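Local coordinates for protein galactose-1-phosphate uridylyltransferase (Pyrobaculum aerophilum str. IM2, PDB 6K9Z) that binds UDP, zinc and iron and probably transfers uridylyl groups between UDP-glucose and galactose 1-phosphate in carbohydrate metabolism, at residues E108-R111 / K112-E116; E156-A159 / S160-Y164; G168-L171 / H172-I175. The protein carries 1 engineered substitution. One frame throughout, in Å; residues are numbered along the deposited sequence.

Interaction 1. Residues E108-R111 / K112-E116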
loop_
_atom_site.group_PDB
_atom_site.type_symbol
_atom_site.label_atom_id
_atom_site.label_comp_id
_atom_site.label_asym_id
_atom_site.label_seq_id
_atom_site.Cartn_x
_atom_site.Cartn_y
_atom_site.Cartn_z
ATOM N N GLU A 108 -17.588 -3.025 -22.594
ATOM C CA GLU A 108 -17.548 -2.521 -23.990
ATOM C C GLU A 108 -16.284 -1.680 -24.154
ATOM O O GLU A 108 -15.619 -1.813 -25.187
ATOM C CB GLU A 108 -18.803 -1.723 -24.366
ATOM C CG GLU A 108 -20.028 -2.607 -24.454
ATOM C CD GLU A 108 -21.369 -1.905 -24.654
ATOM O OE1 GLU A 108 -21.465 -0.649 -24.403
ATOM O OE2 GLU A 108 -22.326 -2.619 -25.042
ATOM N N ALA A 109 -15.970 -0.860 -23.150
ATOM C CA ALA A 109 -14.753 -0.011 -23.135
ATOM C C ALA A 109 -13.541 -0.943 -23.239
ATOM O O ALA A 109 -12.599 -0.599 -23.998
ATOM C CB ALA A 109 -14.689 0.852 -21.904
ATOM N N GLN A 110 -13.534 -2.069 -22.499
ATOM C CA GLN A 110 -12.364 -2.975 -22.549
ATOM C C GLN A 110 -12.255 -3.593 -23.940
ATOM O O GLN A 110 -11.121 -3.806 -24.396
ATOM C CB GLN A 110 -12.452 -4.043 -21.457
ATOM C CG GLN A 110 -11.260 -4.983 -21.479
ATOM C CD GLN A 110 -11.236 -5.872 -20.267
ATOM O OE1 GLN A 110 -11.658 -5.443 -19.184
ATOM N NE2 GLN A 110 -10.742 -7.096 -20.431
ATOM N N ARG A 111 -13.377 -3.915 -24.584
ATOM C CA ARG A 111 -13.299 -4.547 -25.930
ATOM C C ARG A 111 -12.612 -3.567 -26.882
ATOM O O ARG A 111 -11.850 -4.019 -27.751
ATOM C CB ARG A 111 -14.675 -5.012 -26.410
ATOM C CG ARG A 111 -15.046 -6.383 -25.872
ATOM C CD ARG A 111 -16.242 -7.068 -26.497
ATOM N NE ARG A 111 -16.723 -8.001 -25.494
ATOM C CZ ARG A 111 -17.683 -7.730 -24.623
ATOM N NH1 ARG A 111 -18.293 -6.559 -24.660
ATOM N NH2 ARG A 111 -18.037 -8.633 -23.728
ATOM N N LYS A 112 -12.903 -2.277 -26.714
ATOM C CA LYS A 112 -12.284 -1.208 -27.541
ATOM C C LYS A 112 -10.780 -1.224 -27.243
ATOM O O LYS A 112 -9.967 -1.198 -28.224
ATOM C CB LYS A 112 -13.024 0.117 -27.318
ATOM C CG LYS A 112 -12.425 1.338 -27.993
ATOM C CD LYS A 112 -13.449 2.319 -28.586
ATOM C CE LYS A 112 -12.782 3.454 -29.364
ATOM N NZ LYS A 112 -11.661 4.054 -28.578
ATOM N N ALA A 113 -10.401 -1.299 -25.968
ATOM C CA ALA A 113 -8.964 -1.284 -25.566
ATOM C C ALA A 113 -8.254 -2.529 -26.099
ATOM O O ALA A 113 -7.057 -2.458 -26.415
ATOM C CB ALA A 113 -8.819 -1.171 -24.068
ATOM N N GLU A 114 -8.980 -3.662 -26.204
ATOM C CA GLU A 114 -8.390 -4.941 -26.644
ATOM C C GLU A 114 -7.976 -4.827 -28.137
ATOM O O GLU A 114 -7.058 -5.576 -28.551
ATOM C CB GLU A 114 -9.349 -6.114 -26.363
ATOM C CG GLU A 114 -9.409 -6.497 -24.890
ATOM C CD GLU A 114 -10.493 -7.497 -24.526
ATOM O OE1 GLU A 114 -11.180 -7.963 -25.457
ATOM O OE2 GLU A 114 -10.602 -7.844 -23.311
ATOM N N LYS A 115 -8.550 -3.868 -28.887
ATOM C CA LYS A 115 -8.096 -3.535 -30.284
ATOM C C LYS A 115 -6.844 -2.656 -30.332
ATOM O O LYS A 115 -6.267 -2.557 -31.410
ATOM C CB LYS A 115 -9.228 -2.813 -31.004
ATOM C CG LYS A 115 -10.526 -3.614 -30.959
ATOM C CD LYS A 115 -10.339 -5.008 -31.514
ATOM C CE LYS A 115 -11.374 -6.020 -31.068
ATOM N NZ LYS A 115 -11.930 -6.788 -32.196
ATOM N N GLU A 116 -6.578 -1.899 -29.263
ATOM C CA GLU A 116 -5.469 -0.907 -29.289
ATOM C C GLU A 116 -4.151 -1.588 -28.915
ATOM O O GLU A 116 -4.018 -2.028 -27.766
ATOM C CB GLU A 116 -5.802 0.283 -28.384
ATOM C CG GLU A 116 -7.263 0.698 -28.451
ATOM C CD GLU A 116 -7.639 1.993 -27.747
ATOM O OE1 GLU A 116 -7.555 2.040 -26.498
ATOM O OE2 GLU A 116 -8.031 2.951 -28.448
#
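Within helix 96-114, Lys-112 gives its backbone N-H to Glu-108 O, 3.2 Å away, while its CB rests against Ala-109 O. Ala-113 N follows to Ala-109 O at 3.0 Å, and its methyl group lies beside the carbonyl oxygen of Gln-110. Glu-114 then meets Gln-110 twice. Its N reaches Gln-110 O at 2.8 Å, and its side chain accepts from Gln-110 NE2 through OE2 at 3.0 Å with an N-H...O angle of 155°. The amide comes to OE2 on the anti side, 21° out of the carboxylate plane, the two flat groups standing 71° apart. Gln-110 sends CG anti to its own backbone N and stays extended, which brings its amide up to the glutamate. Lys-115 N makes a weak, 3.5 Å bond to Arg-111 O.

Both polar ends have further partners. Gln-110 OE1 takes a hydrogen bond from Gln-253, and Glu-114 OE2 is also bonded to Thr-216, whose carbonyl holds Arg-111 NH2. Ala-109, Gln-110 and Ala-113 press on Phe-122, so this part of the helix lies against strand 121-128 of the large antiparallel sheet, with the loop carrying Leu-214, Leu-215 and Thr-216 alongside.

Interaction 2. Residues E156-A159 / S160-Y164. With FE (Fe (III) ion), chain E.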
loop_
_atom_site.group_PDB
_atom_site.type_symbol
_atom_site.label_atom_id
_atom_site.label_comp_id
_atom_site.label_asym_id
_atom_site.label_seq_id
_atom_site.Cartn_x
_atom_site.Cartn_y
_atom_site.Cartn_z
ATOM N N GLU A 156 0.939 -11.481 -9.123
ATOM C CA GLU A 156 -0.101 -12.538 -9.049
ATOM C C GLU A 156 -0.000 -13.415 -10.310
ATOM O O GLU A 156 -0.146 -14.660 -10.195
ATOM C CB GLU A 156 -1.503 -11.968 -8.923
ATOM C CG GLU A 156 -1.801 -11.106 -7.693
ATOM C CD GLU A 156 -3.265 -10.929 -7.342
ATOM O OE1 GLU A 156 -4.153 -11.389 -8.148
ATOM O OE2 GLU A 156 -3.559 -10.358 -6.264
ATOM N N LEU A 157 0.232 -12.804 -11.461
ATOM C CA LEU A 157 0.314 -13.534 -12.753
ATOM C C LEU A 157 1.509 -14.477 -12.696
ATOM O O LEU A 157 1.408 -15.656 -13.116
ATOM C CB LEU A 157 0.454 -12.520 -13.873
ATOM C CG LEU A 157 -0.828 -11.801 -14.297
ATOM C CD1 LEU A 157 -0.483 -10.577 -15.086
ATOM C CD2 LEU A 157 -1.782 -12.707 -15.081
ATOM N N GLN A 158 2.645 -13.989 -12.197
ATOM C CA GLN A 158 3.860 -14.805 -12.172
ATOM C C GLN A 158 3.614 -15.986 -11.218
ATOM O O GLN A 158 3.928 -17.129 -11.592
ATOM C CB GLN A 158 5.089 -13.955 -11.839
ATOM C CG GLN A 158 6.368 -14.777 -11.836
ATOM C CD GLN A 158 6.683 -15.282 -13.230
ATOM O OE1 GLN A 158 6.387 -14.622 -14.238
ATOM N NE2 GLN A 158 7.312 -16.455 -13.324
ATOM N N ALA A 159 3.099 -15.777 -10.009
ATOM C CA ALA A 159 2.874 -16.906 -9.078
ATOM C C ALA A 159 1.861 -17.884 -9.699
ATOM O O ALA A 159 2.081 -19.101 -9.539
ATOM C CB ALA A 159 2.346 -16.425 -7.744
ATOM N N SER A 160 0.795 -17.361 -10.298
ATOM C CA SER A 160 -0.303 -18.156 -10.900
ATOM C C SER A 160 0.255 -19.048 -12.019
ATOM O O SER A 160 -0.054 -20.273 -12.069
ATOM C CB SER A 160 -1.381 -17.293 -11.398
ATOM O OG SER A 160 -2.037 -16.634 -10.331
ATOM N N TYR A 161 1.087 -18.471 -12.867
ATOM C CA TYR A 161 1.761 -19.157 -13.988
ATOM C C TYR A 161 2.650 -20.283 -13.456
ATOM O O TYR A 161 2.561 -21.457 -13.919
ATOM C CB TYR A 161 2.608 -18.165 -14.785
ATOM C CG TYR A 161 3.351 -18.836 -15.905
ATOM C CD1 TYR A 161 2.672 -19.240 -17.041
ATOM C CD2 TYR A 161 4.707 -19.086 -15.838
ATOM C CE1 TYR A 161 3.323 -19.886 -18.084
ATOM C CE2 TYR A 161 5.368 -19.729 -16.879
ATOM C CZ TYR A 161 4.680 -20.097 -18.017
ATOM O OH TYR A 161 5.354 -20.719 -19.039
ATOM N N GLU A 162 3.490 -19.960 -12.472
ATOM C CA GLU A 162 4.482 -20.926 -11.923
ATOM C C GLU A 162 3.722 -22.113 -11.310
ATOM O O GLU A 162 4.198 -23.257 -11.442
ATOM C CB GLU A 162 5.410 -20.259 -10.895
ATOM C CG GLU A 162 6.401 -19.288 -11.522
ATOM C CD GLU A 162 7.423 -18.628 -10.588
ATOM O OE1 GLU A 162 7.661 -19.127 -9.482
ATOM O OE2 GLU A 162 8.030 -17.632 -11.008
ATOM N N TRP A 163 2.632 -21.829 -10.605
ATOM C CA TRP A 163 1.795 -22.863 -9.965
ATOM C C TRP A 163 1.247 -23.791 -11.048
ATOM O O TRP A 163 1.337 -25.015 -10.876
ATOM C CB TRP A 163 0.645 -22.268 -9.164
ATOM C CG TRP A 163 -0.365 -23.334 -8.856
ATOM C CD1 TRP A 163 -1.328 -23.851 -9.689
ATOM C CD2 TRP A 163 -0.491 -24.044 -7.630
ATOM N NE1 TRP A 163 -2.048 -24.837 -9.062
ATOM C CE2 TRP A 163 -1.545 -24.979 -7.798
ATOM C CE3 TRP A 163 0.194 -23.965 -6.419
ATOM C CZ2 TRP A 163 -1.938 -25.850 -6.795
ATOM C CZ3 TRP A 163 -0.188 -24.830 -5.432
ATOM C CH2 TRP A 163 -1.241 -25.745 -5.618
ATOM N N TYR A 164 0.660 -23.190 -12.092
ATOM C CA TYR A 164 -0.009 -23.878 -13.231
ATOM C C TYR A 164 0.990 -24.799 -13.941
ATOM O O TYR A 164 0.679 -26.004 -14.228
ATOM C CB TYR A 164 -0.592 -22.826 -14.182
ATOM C CG TYR A 164 -1.390 -23.395 -15.315
ATOM C CD1 TYR A 164 -2.744 -23.651 -15.165
ATOM C CD2 TYR A 164 -0.797 -23.678 -16.523
ATOM C CE1 TYR A 164 -3.483 -24.201 -16.195
ATOM C CE2 TYR A 164 -1.514 -24.265 -17.554
ATOM C CZ TYR A 164 -2.869 -24.509 -17.392
ATOM O OH TYR A 164 -3.594 -25.059 -18.414
HETATM FE FE FE E . -5.740 -10.718 -6.712
HETATM O O HOH W 1 -5.356 -12.486 -5.400
#
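Ser-160 folds its side chain back onto Glu-156 one helical turn earlier, in the middle of helix 151-167. Its OG, set beside its own backbone N, donates to Glu-156 O at 2.7 Å, and Ser-160 N donates to the same oxygen at 2.9 Å. The two come from opposite faces of the carbonyl plane, the hydroxyl standing 38° above it.

Gln-158 runs outward from CB anti to its backbone N, then bends at chi2 (66°). Gln-158 CG lies 3.4 Å from Glu-162 OE2, and CD is about as near that oxygen. At the tip, Gln-158 NE2 donates to Glu-162 OE2 at 2.7 Å, almost straight at 172°. The bond lies in the amide plane and uses the anti lone pair of OE2.

Glu-156 turns its own carboxylate to the iron, which both oxygens bind, OE1 at 2.2 Å and OE2 at 2.3 Å. A water, His-252, His-266 and Glu-268 complete the site; Tyr-263 also bonds to OE1, and Phe-8 of the second subunit packs against this turn. Chelation through both oxygens puts the iron in the carboxylate plane and restrains rotation of the group. The iron's positive charge would probably favour the ionised form of Glu-156.

Interaction 3. Residues G168-L171 / H172-I175; sequences GSCL and HCRI. With ZN (zinc ion), chain D.
Cys-170 stands at the N-cap of helix 171-178, and the first helical bonds run from Arg-174 N to Cys-170 O at 3.2 Å and from Ile-175 N to Leu-171 O. Together with Cys-173 it forms a CxxC zinc motif, here the cysteine half of a Cys2His2 site completed by His-211 and His-264. Each sulfur, Cys-170 SG and Cys-173 SG, lies 2.3 Å from the zinc. Cys-170 SG does double duty as the cap, accepting Cys-173 N at 3.4 Å with an angle of 153°. Its chi1 of 168° swings the sulfur away from its own N and over the start of the helix. The N-H of Cys-173, and the helix start, would probably help stabilise the thiolate.

Cys-170 SG also lies at the edge of the His-172 ring, near its plane, and touches His-172 CB. The imidazole is held at both nitrogens, ND1 by Tyr-207 and NE2 by Ser-160, while Phe-8 of the second subunit stacks on it; thus His-172, one of the two residues between the cysteines, joins the site to the second subunit. Leu-171 CG meets Ile-175 CD1 one turn on, the two residues lying beside Trp-163 and Tyr-197 respectively. Arg-174 bends at chi2 and chi3, and Ser-169 OG lies off the edge of its guanidinium, near its plane, and touches Arg-174 CG at 3.6 Å.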
loop_
_atom_site.group_PDB
_atom_site.type_symbol
_atom_site.label_atom_id
_atom_site.label_comp_id
_atom_site.label_asym_id
_atom_site.label_seq_id
_atom_site.Cartn_x
_atom_site.Cartn_y
_atom_site.Cartn_z
ATOM N N GLY A 168 -0.103 -28.103 -12.830
ATOM C CA GLY A 168 -0.983 -28.525 -13.947
ATOM C C GLY A 168 -2.442 -28.074 -13.898
ATOM O O GLY A 168 -3.208 -28.529 -14.760
ATOM N N SER A 169 -2.821 -27.210 -12.956
ATOM C CA SER A 169 -4.221 -26.702 -12.821
ATOM C C SER A 169 -4.199 -25.223 -12.408
ATOM O O SER A 169 -3.143 -24.724 -11.986
ATOM C CB SER A 169 -5.012 -27.551 -11.831
ATOM O OG SER A 169 -4.761 -27.132 -10.499
ATOM N N CYS A 170 -5.338 -24.505 -12.602
ATOM C CA CYS A 170 -5.423 -23.094 -12.158
ATOM C C CYS A 170 -5.604 -23.047 -10.620
ATOM O O CYS A 170 -6.596 -23.594 -10.083
ATOM C CB CYS A 170 -6.597 -22.397 -12.848
ATOM S SG CYS A 170 -7.014 -20.778 -12.151
ATOM N N LEU A 171 -4.636 -22.375 -9.929
ATOM C CA LEU A 171 -4.670 -22.262 -8.436
ATOM C C LEU A 171 -5.949 -21.546 -7.994
ATOM O O LEU A 171 -6.565 -21.978 -7.016
ATOM C CB LEU A 171 -3.468 -21.492 -7.892
ATOM C CG LEU A 171 -3.434 -21.371 -6.365
ATOM C CD1 LEU A 171 -3.631 -22.708 -5.663
ATOM C CD2 LEU A 171 -2.131 -20.730 -5.950
ATOM N N HIS A 172 -6.366 -20.523 -8.744
ATOM C CA HIS A 172 -7.597 -19.766 -8.391
ATOM C C HIS A 172 -8.802 -20.710 -8.436
ATOM O O HIS A 172 -9.658 -20.628 -7.549
ATOM C CB HIS A 172 -7.805 -18.594 -9.358
ATOM C CG HIS A 172 -6.683 -17.615 -9.384
ATOM N ND1 HIS A 172 -6.673 -16.489 -8.593
ATOM C CD2 HIS A 172 -5.547 -17.579 -10.110
ATOM C CE1 HIS A 172 -5.576 -15.804 -8.825
ATOM N NE2 HIS A 172 -4.872 -16.448 -9.754
ATOM N N CYS A 173 -8.848 -21.579 -9.444
ATOM C CA CYS A 173 -9.974 -22.542 -9.587
ATOM C C CYS A 173 -10.015 -23.407 -8.291
ATOM O O CYS A 173 -11.135 -23.716 -7.735
ATOM C CB CYS A 173 -9.797 -23.406 -10.838
ATOM S SG CYS A 173 -10.486 -22.633 -12.347
ATOM N N ARG A 174 -8.842 -23.852 -7.863
ATOM C CA ARG A 174 -8.708 -24.767 -6.678
ATOM C C ARG A 174 -9.210 -24.023 -5.432
ATOM O O ARG A 174 -9.946 -24.591 -4.648
ATOM C CB ARG A 174 -7.261 -25.231 -6.576
ATOM C CG ARG A 174 -6.781 -26.003 -7.802
ATOM C CD ARG A 174 -7.311 -27.431 -7.842
ATOM N NE ARG A 174 -7.280 -28.051 -6.514
ATOM C CZ ARG A 174 -6.181 -28.335 -5.781
ATOM N NH1 ARG A 174 -4.971 -28.034 -6.228
ATOM N NH2 ARG A 174 -6.311 -28.911 -4.588
ATOM N N ILE A 175 -8.806 -22.777 -5.260
ATOM C CA ILE A 175 -9.230 -21.954 -4.093
ATOM C C ILE A 175 -10.757 -21.748 -4.111
ATOM O O ILE A 175 -11.452 -22.019 -3.092
ATOM C CB ILE A 175 -8.423 -20.651 -4.043
ATOM C CG1 ILE A 175 -6.972 -20.906 -3.659
ATOM C CG2 ILE A 175 -9.104 -19.685 -3.082
ATOM C CD1 ILE A 175 -6.047 -19.706 -3.790
HETATM ZN ZN ZN D . -9.262 -20.715 -12.776
#

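In the fold
From the N terminus, interaction 1 comes first, on helix 96-114, where the helix packs on strand 121-128 and is hydrogen-bonded to nearby loops. Interactions 2 and 3 follow further along the chain. All three are local and run in series, so none nests in or crosses another. Interaction 1 stands apart, its centre about 25 Å from that of interaction 2 and about 27 Å from that of interaction 3. The latter two touch where the chain turns from helix 151-167 into helix 171-178: Ser-160 OG and His-172 NE2 are 2.9 Å apart, so the helix with the iron ligand Glu-156 and the helix with the zinc cysteines are linked beside the second subunit.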